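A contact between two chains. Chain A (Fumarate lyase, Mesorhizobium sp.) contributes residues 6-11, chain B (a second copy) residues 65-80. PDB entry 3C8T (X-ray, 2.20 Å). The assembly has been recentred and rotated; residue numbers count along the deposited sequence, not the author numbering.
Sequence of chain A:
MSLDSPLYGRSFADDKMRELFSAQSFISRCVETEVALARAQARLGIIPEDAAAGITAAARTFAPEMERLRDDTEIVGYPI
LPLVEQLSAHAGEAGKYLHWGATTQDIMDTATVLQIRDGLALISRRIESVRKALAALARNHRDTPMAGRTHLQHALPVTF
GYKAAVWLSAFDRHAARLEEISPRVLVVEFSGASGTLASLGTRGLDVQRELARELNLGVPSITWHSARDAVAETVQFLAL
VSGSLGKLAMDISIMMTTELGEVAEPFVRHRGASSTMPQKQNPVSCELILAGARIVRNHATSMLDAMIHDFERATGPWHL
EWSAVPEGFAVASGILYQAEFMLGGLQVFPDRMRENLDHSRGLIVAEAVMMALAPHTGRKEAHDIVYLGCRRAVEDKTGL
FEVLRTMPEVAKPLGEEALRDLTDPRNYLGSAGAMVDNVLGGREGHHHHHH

Chain A, residues 6-11: PLYGRS
Chain B 65-80: EMERLRDDTEIVGYPI

Chain A contributes a short irregular segment, bent at Y8(A) and G9(A), that lies against a helix of chain B and the turn that ends it. The helix spans residues 66-76, with E65(B) at the N-cap position, and G77(B) leaves it with positive phi (102/-30), a conformation that calls for glycine. Y78(B) is then extended (-141/150) and P79(B) turns at -79/-11. In chain A the phi/psi values run -125/108 at L7(A), -126/-49 at Y8(A), -169/-145 at G9(A) and -93/150 at R10(A). The register is set by CA-CA separations of 7.2 Å for L7(A) and R70(B), 4.9 Å for G9(A) and Y78(B), and 6.0 Å for R10(A) and E74(B). The two stretches bury 535 Å² in total, without a hydrogen bond between them.

Apolar packing centres on L7(A), whose CA-to-CB bond points toward the chain B stretch, with chi1 t and chi2 p, and which loses more area than any other residue. CD2 of L7(A) lies 4.1 Å from CB of P79(B), 4.3 Å from CB of L69(B) and 4.4 Å from CE of M66(B), whose three chi angles are all m. The other methyl, CD1 of L7(A), sits 3.9 Å from CG2 of T73(B). T73(B) adopts chi1 m, which directs its OG1 back to the helix, where OG1 of T73(B) donates to O of L69(B) at 2.9 Å and leaves the methyl for the interface.

Two arginines bring their ends to the contact from CA-CB bonds that point sideways. R70(B) (m, t, t, chi4 -77°) lays one guanidinium face over CB of L7(A), with NH1 of R70(B) 3.6 Å from CD1 of L7(A); O of P6(A) is at the guanidinium edge, 3.6 Å from NH2 of R70(B). R10(A) (m, t, p, chi4 -160°) forms a salt bridge with E74(B) (t, p, chi3 24°), NE of R10(A) to OE2 of E74(B) measuring 3.3 Å. The oxygen lies well out of the guanidinium plane, so the attraction is one of charges, with no N-H directed at it.

Backbone contacts are closest at the turn. CA of G9(A) approaches O of G77(B) at 3.1 Å, a CA-H...O contact with an angle of 142° at the hydrogen. An ideal CB on G9(A) would stand only 3.2 Å from O of G77(B), so the absent side chain relieves a tight spot. The CA-to-CB bond of Y8(A) points away from the chain B stretch (chi1 m, chi2 -63°), but the carbonyl O of Y8(A) reaches CD of P79(B) at 3.2 Å and CD1 of Y78(B) at 3.7 Å.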

# COMPACT_ATOMS: atom_id res chain seq x y z
N PRO A 6 -21.71 -6.07 -10.02
CA PRO A 6 -21.64 -4.87 -10.87
C PRO A 6 -21.32 -5.20 -12.34
O PRO A 6 -20.71 -6.24 -12.61
CB PRO A 6 -20.48 -4.04 -10.25
CG PRO A 6 -20.34 -4.53 -8.83
CD PRO A 6 -20.72 -6.02 -8.91
N LEU A 7 -21.74 -4.32 -13.25
CA LEU A 7 -21.50 -4.43 -14.68
C LEU A 7 -20.81 -3.17 -15.23
O LEU A 7 -21.42 -2.10 -15.36
CB LEU A 7 -22.82 -4.64 -15.42
CG LEU A 7 -22.82 -4.85 -16.94
CD1 LEU A 7 -21.86 -5.98 -17.38
CD2 LEU A 7 -24.27 -5.06 -17.49
N TYR A 8 -19.53 -3.29 -15.57
CA TYR A 8 -18.77 -2.12 -16.02
C TYR A 8 -18.11 -2.32 -17.36
O TYR A 8 -18.17 -1.47 -18.24
CB TYR A 8 -17.71 -1.74 -14.98
CG TYR A 8 -18.24 -1.17 -13.69
CD1 TYR A 8 -18.96 0.03 -13.68
CD2 TYR A 8 -18.00 -1.81 -12.48
CE1 TYR A 8 -19.44 0.58 -12.49
CE2 TYR A 8 -18.49 -1.27 -11.28
CZ TYR A 8 -19.20 -0.08 -11.29
OH TYR A 8 -19.70 0.43 -10.10
N GLY A 9 -17.42 -3.44 -17.49
CA GLY A 9 -16.53 -3.68 -18.60
C GLY A 9 -16.19 -5.13 -18.49
O GLY A 9 -17.02 -5.94 -18.06
N ARG A 10 -14.95 -5.47 -18.84
CA ARG A 10 -14.50 -6.85 -18.80
C ARG A 10 -13.84 -7.14 -17.45
O ARG A 10 -13.28 -6.25 -16.81
CB ARG A 10 -13.58 -7.12 -20.01
CG ARG A 10 -14.24 -6.76 -21.37
CD ARG A 10 -13.52 -7.36 -22.58
NE ARG A 10 -12.98 -8.69 -22.28
CZ ARG A 10 -12.01 -9.29 -22.96
NH1 ARG A 10 -11.45 -8.71 -24.02
NH2 ARG A 10 -11.59 -10.50 -22.58
N SER A 11 -13.92 -8.39 -17.01
CA SER A 11 -13.29 -8.80 -15.78
C SER A 11 -11.83 -9.23 -15.97
O SER A 11 -11.47 -9.85 -16.97
CB SER A 11 -14.09 -9.93 -15.13
OG SER A 11 -13.38 -10.39 -13.98
N GLU B 65 -32.98 -5.96 -20.57
CA GLU B 65 -32.74 -7.37 -20.68
C GLU B 65 -31.31 -7.63 -20.20
O GLU B 65 -30.35 -7.56 -20.99
CB GLU B 65 -32.91 -7.76 -22.14
CG GLU B 65 -33.65 -9.04 -22.35
CD GLU B 65 -34.37 -9.07 -23.68
OE1 GLU B 65 -35.12 -8.10 -23.97
OE2 GLU B 65 -34.16 -10.05 -24.43
N MET B 66 -31.16 -7.92 -18.90
CA MET B 66 -29.84 -7.94 -18.22
C MET B 66 -28.81 -8.96 -18.72
O MET B 66 -27.62 -8.65 -18.80
CB MET B 66 -29.98 -8.02 -16.69
CG MET B 66 -30.63 -6.78 -16.04
SD MET B 66 -29.75 -5.18 -16.17
CE MET B 66 -28.15 -5.67 -15.46
N GLU B 67 -29.25 -10.17 -19.05
CA GLU B 67 -28.35 -11.19 -19.60
C GLU B 67 -27.81 -10.80 -20.99
O GLU B 67 -26.62 -10.97 -21.26
CB GLU B 67 -29.04 -12.59 -19.62
N ARG B 68 -28.68 -10.25 -21.84
CA ARG B 68 -28.31 -9.71 -23.17
C ARG B 68 -27.28 -8.58 -22.99
O ARG B 68 -26.26 -8.54 -23.69
CB ARG B 68 -29.56 -9.18 -23.88
CG ARG B 68 -29.65 -9.48 -25.39
CD ARG B 68 -31.07 -9.17 -25.92
NE ARG B 68 -31.15 -7.89 -26.65
CZ ARG B 68 -32.19 -7.06 -26.61
NH1 ARG B 68 -33.26 -7.33 -25.86
NH2 ARG B 68 -32.17 -5.93 -27.31
N LEU B 69 -27.54 -7.68 -22.03
CA LEU B 69 -26.62 -6.60 -21.67
C LEU B 69 -25.24 -7.12 -21.27
O LEU B 69 -24.22 -6.63 -21.78
CB LEU B 69 -27.19 -5.73 -20.55
CG LEU B 69 -27.90 -4.43 -20.94
CD1 LEU B 69 -28.23 -3.56 -19.73
CD2 LEU B 69 -27.06 -3.65 -21.94
N ARG B 70 -25.21 -8.10 -20.37
CA ARG B 70 -23.94 -8.67 -19.91
C ARG B 70 -23.13 -9.26 -21.06
O ARG B 70 -21.93 -9.02 -21.16
CB ARG B 70 -24.17 -9.73 -18.82
CG ARG B 70 -24.62 -9.13 -17.51
CD ARG B 70 -24.59 -10.11 -16.35
NE ARG B 70 -24.60 -9.40 -15.07
CZ ARG B 70 -23.54 -8.79 -14.54
NH1 ARG B 70 -22.36 -8.79 -15.17
NH2 ARG B 70 -23.65 -8.18 -13.38
N ASP B 71 -23.81 -10.02 -21.91
CA ASP B 71 -23.20 -10.65 -23.10
C ASP B 71 -22.64 -9.61 -24.07
O ASP B 71 -21.52 -9.76 -24.56
CB ASP B 71 -24.23 -11.54 -23.82
CG ASP B 71 -24.62 -12.78 -23.01
OD1 ASP B 71 -24.32 -12.86 -21.79
OD2 ASP B 71 -25.25 -13.69 -23.60
N ASP B 72 -23.40 -8.55 -24.33
CA ASP B 72 -22.96 -7.52 -25.27
C ASP B 72 -21.81 -6.67 -24.73
O ASP B 72 -20.96 -6.22 -25.50
CB ASP B 72 -24.12 -6.64 -25.72
CG ASP B 72 -24.95 -7.29 -26.82
OD1 ASP B 72 -24.47 -8.30 -27.41
OD2 ASP B 72 -26.08 -6.79 -27.09
N THR B 73 -21.78 -6.48 -23.41
CA THR B 73 -20.69 -5.73 -22.76
C THR B 73 -19.34 -6.39 -23.01
O THR B 73 -18.33 -5.71 -23.17
CB THR B 73 -20.98 -5.54 -21.23
OG1 THR B 73 -22.16 -4.73 -21.07
CG2 THR B 73 -19.80 -4.88 -20.50
N GLU B 74 -19.36 -7.72 -23.07
CA GLU B 74 -18.15 -8.54 -23.21
C GLU B 74 -17.60 -8.41 -24.63
O GLU B 74 -16.39 -8.51 -24.86
CB GLU B 74 -18.47 -10.00 -22.85
CG GLU B 74 -17.33 -11.00 -23.08
CD GLU B 74 -16.13 -10.81 -22.13
OE1 GLU B 74 -16.31 -10.25 -21.02
OE2 GLU B 74 -15.01 -11.23 -22.51
N ILE B 75 -18.51 -8.18 -25.56
CA ILE B 75 -18.19 -7.93 -26.96
C ILE B 75 -17.78 -6.47 -27.16
O ILE B 75 -16.75 -6.18 -27.73
CB ILE B 75 -19.39 -8.30 -27.87
CG1 ILE B 75 -19.67 -9.81 -27.79
CG2 ILE B 75 -19.15 -7.91 -29.31
CD1 ILE B 75 -20.96 -10.23 -28.48
N VAL B 76 -18.59 -5.54 -26.65
CA VAL B 76 -18.36 -4.11 -26.90
C VAL B 76 -17.32 -3.45 -25.94
O VAL B 76 -16.68 -2.45 -26.30
CB VAL B 76 -19.72 -3.35 -26.89
CG1 VAL B 76 -19.52 -1.85 -26.67
CG2 VAL B 76 -20.51 -3.66 -28.20
N GLY B 77 -17.14 -4.02 -24.75
CA GLY B 77 -16.28 -3.42 -23.73
C GLY B 77 -17.04 -2.69 -22.64
O GLY B 77 -16.58 -2.63 -21.50
N TYR B 78 -18.22 -2.12 -22.99
CA TYR B 78 -19.02 -1.30 -22.06
C TYR B 78 -20.52 -1.54 -22.18
O TYR B 78 -20.98 -1.90 -23.24
CB TYR B 78 -18.70 0.18 -22.28
CG TYR B 78 -17.23 0.51 -22.18
CD1 TYR B 78 -16.62 0.61 -20.94
CD2 TYR B 78 -16.45 0.69 -23.31
CE1 TYR B 78 -15.29 0.90 -20.82
CE2 TYR B 78 -15.08 0.97 -23.21
CZ TYR B 78 -14.52 1.09 -21.95
OH TYR B 78 -13.18 1.38 -21.80
N PRO B 79 -21.30 -1.37 -21.08
CA PRO B 79 -22.74 -1.62 -21.24
C PRO B 79 -23.51 -0.47 -21.88
O PRO B 79 -24.67 -0.69 -22.23
CB PRO B 79 -23.22 -1.81 -19.79
CG PRO B 79 -22.31 -0.92 -18.98
CD PRO B 79 -20.95 -1.08 -19.67
N ILE B 80 -22.91 0.71 -22.03
CA ILE B 80 -23.69 1.87 -22.42
C ILE B 80 -24.34 1.80 -23.81
O ILE B 80 -25.52 2.07 -23.95
CB ILE B 80 -22.94 3.21 -22.26
CG1 ILE B 80 -22.52 3.44 -20.80
CG2 ILE B 80 -23.77 4.36 -22.77
CD1 ILE B 80 -23.54 2.99 -19.72